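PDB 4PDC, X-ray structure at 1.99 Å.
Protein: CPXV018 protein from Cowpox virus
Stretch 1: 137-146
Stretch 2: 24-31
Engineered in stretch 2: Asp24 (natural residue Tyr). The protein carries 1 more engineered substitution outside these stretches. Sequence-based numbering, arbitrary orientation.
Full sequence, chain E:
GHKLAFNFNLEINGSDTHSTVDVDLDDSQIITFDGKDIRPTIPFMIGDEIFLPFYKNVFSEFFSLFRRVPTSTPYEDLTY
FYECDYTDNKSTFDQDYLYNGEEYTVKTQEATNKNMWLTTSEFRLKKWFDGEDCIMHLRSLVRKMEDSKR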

# COMPACT_ATOMS: atom_id res chain seq x y z
N HIS E 137 -11.78 -5.74 0.92
CA HIS E 137 -12.72 -5.38 -0.14
C HIS E 137 -13.76 -6.47 -0.32
O HIS E 137 -14.95 -6.20 -0.45
CB HIS E 137 -12.00 -5.13 -1.47
CG HIS E 137 -11.24 -3.84 -1.51
ND1 HIS E 137 -11.05 -3.13 -2.68
CD2 HIS E 137 -10.62 -3.13 -0.54
CE1 HIS E 137 -10.35 -2.05 -2.43
NE2 HIS E 137 -10.07 -2.02 -1.14
N LEU E 138 -13.30 -7.72 -0.33
CA LEU E 138 -14.18 -8.87 -0.48
C LEU E 138 -15.27 -8.88 0.58
O LEU E 138 -16.45 -9.01 0.27
CB LEU E 138 -13.36 -10.17 -0.42
CG LEU E 138 -14.14 -11.48 -0.27
CD1 LEU E 138 -15.16 -11.65 -1.38
CD2 LEU E 138 -13.17 -12.66 -0.25
N ARG E 139 -14.88 -8.71 1.84
CA ARG E 139 -15.83 -8.70 2.93
C ARG E 139 -16.79 -7.52 2.82
O ARG E 139 -17.99 -7.65 3.09
CB ARG E 139 -15.08 -8.68 4.27
CG ARG E 139 -14.32 -9.97 4.55
CD ARG E 139 -13.49 -9.88 5.82
NE ARG E 139 -14.33 -9.75 7.00
CZ ARG E 139 -13.89 -9.34 8.19
NH1 ARG E 139 -12.61 -9.01 8.35
NH2 ARG E 139 -14.73 -9.25 9.21
N SER E 140 -16.28 -6.37 2.41
CA SER E 140 -17.12 -5.19 2.24
C SER E 140 -18.10 -5.38 1.08
O SER E 140 -19.24 -4.92 1.13
CB SER E 140 -16.27 -3.94 2.01
OG SER E 140 -15.32 -3.77 3.05
N LEU E 141 -17.66 -6.07 0.03
CA LEU E 141 -18.51 -6.29 -1.14
C LEU E 141 -19.57 -7.36 -0.86
O LEU E 141 -20.69 -7.27 -1.36
CB LEU E 141 -17.67 -6.68 -2.35
CG LEU E 141 -16.80 -5.56 -2.95
CD1 LEU E 141 -15.80 -6.14 -3.93
CD2 LEU E 141 -17.66 -4.49 -3.62
N VAL E 142 -19.21 -8.36 -0.07
CA VAL E 142 -20.18 -9.36 0.35
C VAL E 142 -21.29 -8.66 1.14
O VAL E 142 -22.46 -9.01 1.01
CB VAL E 142 -19.52 -10.46 1.21
CG1 VAL E 142 -20.58 -11.32 1.90
CG2 VAL E 142 -18.63 -11.34 0.35
N ARG E 143 -20.92 -7.66 1.93
CA ARG E 143 -21.88 -6.90 2.71
C ARG E 143 -22.89 -6.18 1.82
O ARG E 143 -24.10 -6.28 2.05
CB ARG E 143 -21.16 -5.90 3.61
CG ARG E 143 -22.07 -4.96 4.39
CD ARG E 143 -22.98 -5.70 5.34
NE ARG E 143 -23.82 -4.79 6.11
CZ ARG E 143 -23.44 -4.17 7.22
NH1 ARG E 143 -22.22 -4.36 7.71
NH2 ARG E 143 -24.27 -3.35 7.84
N LYS E 144 -22.40 -5.46 0.81
CA LYS E 144 -23.28 -4.78 -0.14
C LYS E 144 -24.21 -5.78 -0.81
O LYS E 144 -25.41 -5.55 -0.91
CB LYS E 144 -22.47 -4.05 -1.21
CG LYS E 144 -21.57 -2.95 -0.69
CD LYS E 144 -21.00 -2.12 -1.84
CE LYS E 144 -22.04 -1.15 -2.39
NZ LYS E 144 -21.51 -0.34 -3.52
N MET E 145 -23.63 -6.88 -1.27
CA MET E 145 -24.36 -7.88 -2.02
C MET E 145 -25.48 -8.50 -1.19
O MET E 145 -26.57 -8.76 -1.69
CB MET E 145 -23.40 -8.96 -2.52
CG MET E 145 -24.06 -10.11 -3.28
SD MET E 145 -24.47 -11.49 -2.20
CE MET E 145 -22.84 -12.10 -1.77
N GLU E 146 -25.20 -8.74 0.09
CA GLU E 146 -26.19 -9.35 0.97
C GLU E 146 -27.27 -8.36 1.39
O GLU E 146 -28.39 -8.75 1.70
CB GLU E 146 -25.51 -9.94 2.20
CG GLU E 146 -24.70 -11.21 1.89
CD GLU E 146 -24.06 -11.82 3.13
OE1 GLU E 146 -24.04 -11.15 4.18
OE2 GLU E 146 -23.58 -12.97 3.04
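Stretch 2 (24-31) DLDDSQII

A β-hairpin often docks on a helix by pushing one large apolar side chain into the furrow between successive helical turns, and the cowpox CPXV018 protein offers a compact example. Residues 137-146 are helical throughout, tied by regular i to i+4 backbone hydrogen bonds such as Val142 N to Leu138 O (2.9 Å) and Met145 N to Leu141 O (3.0 Å). Residues 24-31 form a tight reversal: one strand ends at Leu25, Asp26 and Asp27 turn the chain with positive phi values (53° and 58°), and a second strand carries Gln29 to Ile31. The turn is closed by a hydrogen bond from Leu25 N to Ser28 O (2.7 Å) and a weak one from Ser28 N to Leu25 O (3.1 Å).

The bump is Leu25. Its CA-to-CB bond points toward the helix, and its t, p rotamer spreads two methyls over a hollow lined by Leu138, Leu141, Val142 and Met145, residues spaced three and four apart and so gathered on one helical face. CD1 of Leu25 lies 3.3 Å from CD1 of Leu138, a very close methyl contact, and 4.2 Å from CG2 of Val142. CD2 of Leu25 settles 4.0 Å from the backbone O of Leu141 and 4.1 Å from CB of Met145, so this methyl reaches down to the helix backbone.

A second, smaller contact comes from the returning strand, where CD1 of Ile30 meets CD1 of Leu141 at 4.0 Å. At the turn, CE of Met145 passes 4.2 Å from OD2 of Asp26, whose carboxylate is hydrogen-bonded elsewhere in the structure. No hydrogen bond joins the two stretches; across only 255 Å² of buried surface, the fit rests chiefly on apolar shape. The engineered Asp24 makes no contact with the helical stretch.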

# COMPACT_ATOMS: atom_id res chain seq x y z
N ASP E 24 -14.94 -10.54 -10.42
CA ASP E 24 -15.97 -11.52 -10.10
C ASP E 24 -16.07 -11.72 -8.60
O ASP E 24 -15.06 -11.95 -7.93
CB ASP E 24 -15.67 -12.86 -10.78
CG ASP E 24 -15.57 -12.75 -12.30
OD1 ASP E 24 -16.17 -11.82 -12.87
OD2 ASP E 24 -14.90 -13.61 -12.91
N LEU E 25 -17.29 -11.62 -8.07
CA LEU E 25 -17.57 -12.00 -6.69
C LEU E 25 -18.31 -13.33 -6.68
O LEU E 25 -19.42 -13.44 -7.19
CB LEU E 25 -18.41 -10.92 -5.99
CG LEU E 25 -18.79 -11.21 -4.54
CD1 LEU E 25 -17.55 -11.33 -3.66
CD2 LEU E 25 -19.71 -10.12 -4.01
N ASP E 26 -17.68 -14.36 -6.12
CA ASP E 26 -18.25 -15.70 -6.09
C ASP E 26 -18.65 -16.17 -7.49
O ASP E 26 -19.78 -16.60 -7.72
CB ASP E 26 -19.46 -15.74 -5.15
CG ASP E 26 -19.07 -15.46 -3.70
OD1 ASP E 26 -17.93 -15.79 -3.33
OD2 ASP E 26 -19.90 -14.90 -2.95
N ASP E 27 -17.70 -16.08 -8.42
CA ASP E 27 -17.90 -16.53 -9.80
C ASP E 27 -19.08 -15.83 -10.47
O ASP E 27 -19.75 -16.40 -11.32
CB ASP E 27 -18.10 -18.05 -9.85
CG ASP E 27 -16.87 -18.82 -9.40
OD1 ASP E 27 -15.74 -18.38 -9.73
OD2 ASP E 27 -17.03 -19.85 -8.71
N SER E 28 -19.31 -14.58 -10.06
CA SER E 28 -20.30 -13.72 -10.70
C SER E 28 -19.68 -12.35 -10.95
O SER E 28 -19.18 -11.72 -10.02
CB SER E 28 -21.55 -13.61 -9.83
OG SER E 28 -22.37 -12.53 -10.26
N GLN E 29 -19.71 -11.90 -12.20
CA GLN E 29 -19.09 -10.63 -12.56
C GLN E 29 -19.86 -9.46 -11.96
O GLN E 29 -21.08 -9.39 -12.09
CB GLN E 29 -19.00 -10.48 -14.08
CG GLN E 29 -18.14 -9.31 -14.53
CD GLN E 29 -18.24 -9.07 -16.02
OE1 GLN E 29 -19.22 -8.51 -16.50
NE2 GLN E 29 -17.22 -9.50 -16.75
N ILE E 30 -19.14 -8.55 -11.31
CA ILE E 30 -19.75 -7.40 -10.65
C ILE E 30 -19.22 -6.07 -11.21
O ILE E 30 -19.91 -5.06 -11.15
CB ILE E 30 -19.53 -7.43 -9.12
CG1 ILE E 30 -18.04 -7.39 -8.78
CG2 ILE E 30 -20.19 -8.66 -8.52
CD1 ILE E 30 -17.75 -7.07 -7.32
N ILE E 31 -18.01 -6.10 -11.74
CA ILE E 31 -17.38 -4.91 -12.32
C ILE E 31 -16.65 -5.30 -13.60
O ILE E 31 -16.14 -6.41 -13.72
CB ILE E 31 -16.39 -4.25 -11.34
CG1 ILE E 31 -17.08 -3.82 -10.05
CG2 ILE E 31 -15.72 -3.04 -11.97
CD1 ILE E 31 -16.12 -3.51 -8.92